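PDB 5XFT: dehydroascorbate reductase from Chlamydomonas reinhardtii, which probably reduces L-dehydroascorbate to L-ascorbate, oxidising two molecules of glutathione to glutathione disulfide. Local coordinates for residues 124-129 and 179-184; 7-12 and 26-31. All coordinates share one frame; numbering follows the deposited sequence.

In the fold
Starting from the N terminus, the first contact met is interaction 2, where strand 5-12 is covered by helix 22-33; it closes a short loop of 13 residues within the thioredoxin-like N-terminal domain. The chain then completes that domain through helix 75-85 and enters the helical C-terminal domain. There interaction 1 joins the middle of helix 118-138 to the turn that starts helix 182-193, closing a loop of 49 residues that contains helix 153-173. The two loops follow one another and neither encloses nor crosses the other. The centres of interactions 1 and 2 are about 27 Å apart. They lie on opposite sides of the middle of the chain and do not touch.

Interaction 1 of 2, residues 124-129 and 179-184; sequences ALEEQL and ARFTAL
Leu-129 of helix 118-138 packs closely against Phe-181 and Leu-184, at the start of helix 182-193. Its CB lies 3.8 Å from Phe-181 CE2, while its CD2 meets Leu-184 CD1, also at 3.8 Å, the two leucine side chains crossing at about a right angle. Leu-184 CD1 also sits 3.5 Å from the backbone O of Leu-129. That same carbonyl oxygen lies over one face of the Phe-181 ring, displaced toward the rim. With CG anti to the backbone N (chi1 -160°), Glu-126 brings that methylene to the ring's edge, 3.9 Å from Phe-181 CZ. Both leucines and the phenylalanine are buried, and Trp-175, Leu-177 and Leu-162 extend this apolar core around Leu-129. All of it belongs to the helical C-terminal domain of the glutathione S-transferase fold. Phe-181 centres an inverse gamma turn and is the N-cap residue of helix 182-193; it has no polar side chain to offer the first turn, and Asp-133 of helix 118-138 supplies OD1, through weak hydrogen bonds, to the backbone N atoms of Ala-183 and Leu-184. The outer side of the contact is polar and more open to solvent. Arg-180, an exposed residue, donates from NH2 to Glu-126 OE2 at 2.9 Å in a nearly straight salt-bridge hydrogen bond (166°), with NH1 adding a weak second one to the same oxygen at 3.4 Å. OE2 lies in the guanidinium plane, but NH2 sits above the carboxylate, 3.1 Å from Glu-126 OE1 as well, the two planes being 69° apart. Phe-181 CE2 lies against one guanidinium face, toward its rim.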
loop_
_atom_site.group_PDB
_atom_site.type_symbol
_atom_site.label_atom_id
_atom_site.label_comp_id
_atom_site.label_asym_id
_atom_site.label_seq_id
_atom_site.Cartn_x
_atom_site.Cartn_y
_atom_site.Cartn_z
ATOM N N ALA A 124 -3.943 -1.332 -20.496
ATOM C CA ALA A 124 -3.159 -0.346 -19.756
ATOM C C ALA A 124 -2.545 -0.954 -18.498
ATOM O O ALA A 124 -1.361 -0.735 -18.196
ATOM C CB ALA A 124 -4.038 0.852 -19.405
ATOM N N LEU A 125 -3.341 -1.723 -17.750
ATOM C CA LEU A 125 -2.820 -2.413 -16.575
ATOM C C LEU A 125 -1.594 -3.231 -16.934
ATOM O O LEU A 125 -0.570 -3.174 -16.237
ATOM C CB LEU A 125 -3.890 -3.320 -15.960
ATOM C CG LEU A 125 -3.367 -4.161 -14.793
ATOM C CD1 LEU A 125 -3.011 -3.248 -13.622
ATOM C CD2 LEU A 125 -4.357 -5.233 -14.363
ATOM N N GLU A 126 -1.666 -3.975 -18.039
ATOM C CA GLU A 126 -0.547 -4.847 -18.374
ATOM C C GLU A 126 0.671 -4.040 -18.814
ATOM O O GLU A 126 1.811 -4.494 -18.658
ATOM C CB GLU A 126 -0.950 -5.865 -19.443
ATOM C CG GLU A 126 0.012 -7.064 -19.458
ATOM C CD GLU A 126 0.354 -7.584 -20.848
ATOM O OE1 GLU A 126 1.036 -6.872 -21.623
ATOM O OE2 GLU A 126 -0.004 -8.745 -21.137
ATOM N N GLU A 127 0.462 -2.846 -19.372
ATOM C CA GLU A 127 1.605 -1.963 -19.595
ATOM C C GLU A 127 2.254 -1.552 -18.270
ATOM O O GLU A 127 3.487 -1.510 -18.157
ATOM C CB GLU A 127 1.181 -0.731 -20.396
ATOM C CG GLU A 127 2.233 0.362 -20.406
ATOM C CD GLU A 127 1.967 1.439 -21.438
ATOM O OE1 GLU A 127 2.912 1.780 -22.176
ATOM O OE2 GLU A 127 0.829 1.951 -21.513
ATOM N N GLN A 128 1.441 -1.252 -17.254
ATOM C CA GLN A 128 1.996 -0.898 -15.949
ATOM C C GLN A 128 2.811 -2.049 -15.366
ATOM O O GLN A 128 3.973 -1.870 -14.967
ATOM C CB GLN A 128 0.867 -0.498 -14.996
ATOM C CG GLN A 128 0.085 0.721 -15.444
ATOM C CD GLN A 128 0.833 2.012 -15.202
ATOM O OE1 GLN A 128 1.414 2.213 -14.137
ATOM N NE2 GLN A 128 0.817 2.901 -16.186
ATOM N N LEU A 129 2.212 -3.241 -15.308
ATOM C CA LEU A 129 2.916 -4.407 -14.784
ATOM C C LEU A 129 4.166 -4.709 -15.598
ATOM O O LEU A 129 5.153 -5.231 -15.065
ATOM C CB LEU A 129 1.989 -5.618 -14.776
ATOM C CG LEU A 129 0.780 -5.546 -13.850
ATOM C CD1 LEU A 129 -0.069 -6.795 -14.011
ATOM C CD2 LEU A 129 1.246 -5.396 -12.418
ATOM N N ALA A 179 2.930 -15.679 -15.874
ATOM C CA ALA A 179 4.172 -16.291 -15.427
ATOM C C ALA A 179 5.397 -15.677 -16.084
ATOM O O ALA A 179 6.510 -15.865 -15.580
ATOM C CB ALA A 179 4.142 -17.794 -15.700
ATOM N N ARG A 180 5.224 -14.951 -17.189
ATOM C CA ARG A 180 6.356 -14.312 -17.841
ATOM C C ARG A 180 6.864 -13.100 -17.073
ATOM O O ARG A 180 8.048 -12.765 -17.185
ATOM C CB ARG A 180 5.978 -13.910 -19.263
ATOM C CG ARG A 180 4.933 -12.832 -19.333
ATOM C CD ARG A 180 4.728 -12.400 -20.761
ATOM N NE ARG A 180 4.351 -10.998 -20.844
ATOM C CZ ARG A 180 3.095 -10.571 -20.857
ATOM N NH1 ARG A 180 2.098 -11.445 -20.789
ATOM N NH2 ARG A 180 2.838 -9.272 -20.934
ATOM N N PHE A 181 6.004 -12.436 -16.299
ATOM C CA PHE A 181 6.449 -11.380 -15.399
ATOM C C PHE A 181 7.220 -12.007 -14.249
ATOM O O PHE A 181 6.773 -11.967 -13.097
ATOM C CB PHE A 181 5.268 -10.573 -14.863
ATOM C CG PHE A 181 4.593 -9.727 -15.895
ATOM C CD1 PHE A 181 5.322 -9.106 -16.892
ATOM C CD2 PHE A 181 3.218 -9.569 -15.877
ATOM C CE1 PHE A 181 4.691 -8.328 -17.847
ATOM C CE2 PHE A 181 2.581 -8.802 -16.833
ATOM C CZ PHE A 181 3.320 -8.179 -17.818
ATOM N N THR A 182 8.371 -12.602 -14.565
ATOM C CA THR A 182 9.172 -13.319 -13.579
ATOM C C THR A 182 9.527 -12.433 -12.392
ATOM O O THR A 182 9.392 -12.834 -11.228
ATOM C CB THR A 182 10.442 -13.845 -14.248
ATOM O OG1 THR A 182 10.985 -12.824 -15.098
ATOM C CG2 THR A 182 10.137 -15.077 -15.075
ATOM N N ALA A 183 9.992 -11.215 -12.682
ATOM C CA ALA A 183 10.451 -10.318 -11.629
ATOM C C ALA A 183 9.310 -9.891 -10.715
ATOM O O ALA A 183 9.535 -9.604 -9.534
ATOM C CB ALA A 183 11.132 -9.097 -12.246
ATOM N N LEU A 184 8.081 -9.851 -11.232
ATOM C CA LEU A 184 6.941 -9.546 -10.374
ATOM C C LEU A 184 6.633 -10.704 -9.431
ATOM O O LEU A 184 6.270 -10.486 -8.266
ATOM C CB LEU A 184 5.719 -9.200 -11.221
ATOM C CG LEU A 184 5.806 -7.841 -11.915
ATOM C CD1 LEU A 184 4.456 -7.429 -12.474
ATOM C CD2 LEU A 184 6.336 -6.788 -10.959
#

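Interaction 2 of 2, residues 7-12 and 26-31; sequences IYVKGD and RVLLAY
One face of the Tyr-31 ring is taken up by the tip of Ile-7. CD1 stands over the centre of the ring, 3.8 Å from the centroid and only 13° off the normal, which makes this a CH-pi contact; the nearest ring atom is Tyr-31 CD1, 3.7 Å from Ile-7 CD1. At the edge, in the plane of the ring, lies the backbone O of Val-27 from the same helix. The straight chi2 of Ile-7 (-178°) carries CD1 out to the ring. Its other branch, CG2, touches two helix residues, Val-27 CG1 and Leu-28 CD2, each at 4.1 Å. An alanine in place of Ile-7 lacks CG1, CG2 and CD1, and the Tyr-31 face would probably be left without its CH-pi partner, with a gap opened beside Val-27 and Leu-28. This is strand-on-helix packing in the thioredoxin-like domain: strand 5-12, helix 22-33 and strand 38-43, which pairs parallel with strand 5-12, form a beta-alpha-beta unit. Every touching residue is buried, and no hydrogen bond joins the two segments; the strand's backbone bonds run to Lys-39, Glu-41, Ile-43 and Val-62. Strand 7-9 and helix 26-31 run roughly antiparallel, at 146° between their directions, with the axes of these short segments 10.1 Å apart at closest approach. Two residues further along, Val-9 CG1 and Leu-28 CD2 meet tip to tip at 4.2 Å. The Val-9 side chain also touches the CxxC sequence of Cys-21 and Cys-24 at the start of this helix, a pattern consistent with thiol chemistry in a glutathione-dependent reductase.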
loop_
_atom_site.group_PDB
_atom_site.type_symbol
_atom_site.label_atom_id
_atom_site.label_comp_id
_atom_site.label_asym_id
_atom_site.label_seq_id
_atom_site.Cartn_x
_atom_site.Cartn_y
_atom_site.Cartn_z
ATOM N N ILE A 7 -0.986 5.859 14.547
ATOM C CA ILE A 7 -1.348 5.744 13.143
ATOM C C ILE A 7 -2.788 5.252 13.096
ATOM O O ILE A 7 -3.069 4.083 13.378
ATOM C CB ILE A 7 -0.405 4.815 12.374
ATOM C CG1 ILE A 7 1.045 5.219 12.631
ATOM C CG2 ILE A 7 -0.676 4.907 10.878
ATOM C CD1 ILE A 7 2.050 4.365 11.862
ATOM N N TYR A 8 -3.708 6.154 12.771
ATOM C CA TYR A 8 -5.108 5.814 12.561
ATOM C C TYR A 8 -5.259 5.226 11.168
ATOM O O TYR A 8 -4.968 5.900 10.163
ATOM C CB TYR A 8 -5.994 7.039 12.729
ATOM C CG TYR A 8 -5.825 7.713 14.063
ATOM C CD1 TYR A 8 -6.678 7.432 15.117
ATOM C CD2 TYR A 8 -4.810 8.634 14.269
ATOM C CE1 TYR A 8 -6.521 8.048 16.339
ATOM C CE2 TYR A 8 -4.640 9.248 15.484
ATOM C CZ TYR A 8 -5.494 8.953 16.519
ATOM O OH TYR A 8 -5.332 9.579 17.738
ATOM N N VAL A 9 -5.700 3.965 11.124
ATOM C CA VAL A 9 -5.828 3.189 9.902
ATOM C C VAL A 9 -7.216 2.567 9.867
ATOM O O VAL A 9 -7.970 2.622 10.838
ATOM C CB VAL A 9 -4.750 2.092 9.793
ATOM C CG1 VAL A 9 -3.363 2.704 9.724
ATOM C CG2 VAL A 9 -4.856 1.135 10.970
ATOM N N LYS A 10 -7.550 1.967 8.724
ATOM C CA LYS A 10 -8.824 1.278 8.594
ATOM C C LYS A 10 -8.746 -0.067 9.312
ATOM O O LYS A 10 -7.846 -0.871 9.047
ATOM C CB LYS A 10 -9.183 1.090 7.125
ATOM C CG LYS A 10 -10.352 0.137 6.906
ATOM C CD LYS A 10 -10.426 -0.371 5.474
ATOM C CE LYS A 10 -11.676 -1.207 5.253
ATOM N NZ LYS A 10 -12.642 -0.602 4.296
ATOM N N GLY A 11 -9.672 -0.310 10.230
ATOM C CA GLY A 11 -9.607 -1.533 10.992
ATOM C C GLY A 11 -10.929 -1.890 11.628
ATOM O O GLY A 11 -11.968 -1.301 11.330
ATOM N N ASP A 12 -10.875 -2.892 12.499
ATOM C CA ASP A 12 -12.020 -3.300 13.313
ATOM C C ASP A 12 -11.656 -3.116 14.777
ATOM O O ASP A 12 -11.025 -4.003 15.375
ATOM C CB ASP A 12 -12.399 -4.751 13.039
ATOM C CG ASP A 12 -13.710 -5.140 13.687
ATOM O OD1 ASP A 12 -14.070 -4.552 14.731
ATOM O OD2 ASP A 12 -14.387 -6.037 13.150
ATOM N N ARG A 26 0.673 1.646 3.069
ATOM C CA ARG A 26 1.916 2.291 2.656
ATOM C C ARG A 26 2.586 2.991 3.833
ATOM O O ARG A 26 3.800 2.852 4.048
ATOM C CB ARG A 26 1.653 3.280 1.517
ATOM C CG ARG A 26 2.736 4.358 1.404
ATOM C CD ARG A 26 2.302 5.560 0.542
ATOM N NE ARG A 26 3.440 6.149 -0.145
ATOM C CZ ARG A 26 3.356 7.295 -0.814
ATOM N NH1 ARG A 26 2.189 7.929 -0.879
ATOM N NH2 ARG A 26 4.406 7.810 -1.438
ATOM N N VAL A 27 1.810 3.733 4.626
ATOM C CA VAL A 27 2.395 4.376 5.802
ATOM C C VAL A 27 2.967 3.338 6.765
ATOM O O VAL A 27 4.096 3.477 7.256
ATOM C CB VAL A 27 1.354 5.279 6.484
ATOM C CG1 VAL A 27 1.866 5.757 7.828
ATOM C CG2 VAL A 27 1.036 6.450 5.582
ATOM N N LEU A 28 2.206 2.269 7.032
ATOM C CA LEU A 28 2.657 1.220 7.944
ATOM C C LEU A 28 3.951 0.577 7.466
ATOM O O LEU A 28 4.879 0.356 8.257
ATOM C CB LEU A 28 1.574 0.155 8.091
ATOM C CG LEU A 28 0.232 0.578 8.670
ATOM C CD1 LEU A 28 -0.722 -0.581 8.610
ATOM C CD2 LEU A 28 0.431 1.031 10.084
ATOM N N LEU A 29 4.018 0.233 6.176
ATOM C CA LEU A 29 5.253 -0.323 5.631
ATOM C C LEU A 29 6.401 0.668 5.751
ATOM O O LEU A 29 7.542 0.276 6.012
ATOM C CB LEU A 29 5.057 -0.745 4.174
ATOM C CG LEU A 29 4.205 -1.988 3.910
ATOM C CD1 LEU A 29 3.979 -2.201 2.447
ATOM C CD2 LEU A 29 4.862 -3.203 4.513
ATOM N N ALA A 30 6.121 1.963 5.578
ATOM C CA ALA A 30 7.169 2.965 5.758
ATOM C C ALA A 30 7.713 2.953 7.184
ATOM O O ALA A 30 8.930 3.005 7.390
ATOM C CB ALA A 30 6.637 4.350 5.400
ATOM N N TYR A 31 6.828 2.882 8.182
ATOM C CA TYR A 31 7.289 2.846 9.570
ATOM C C TYR A 31 8.061 1.565 9.874
ATOM O O TYR A 31 9.068 1.597 10.593
ATOM C CB TYR A 31 6.100 2.997 10.520
ATOM C CG TYR A 31 5.780 4.433 10.836
ATOM C CD1 TYR A 31 5.119 5.237 9.916
ATOM C CD2 TYR A 31 6.148 4.991 12.051
ATOM C CE1 TYR A 31 4.838 6.559 10.195
ATOM C CE2 TYR A 31 5.870 6.310 12.343
ATOM C CZ TYR A 31 5.217 7.092 11.415
ATOM O OH TYR A 31 4.940 8.411 11.710
#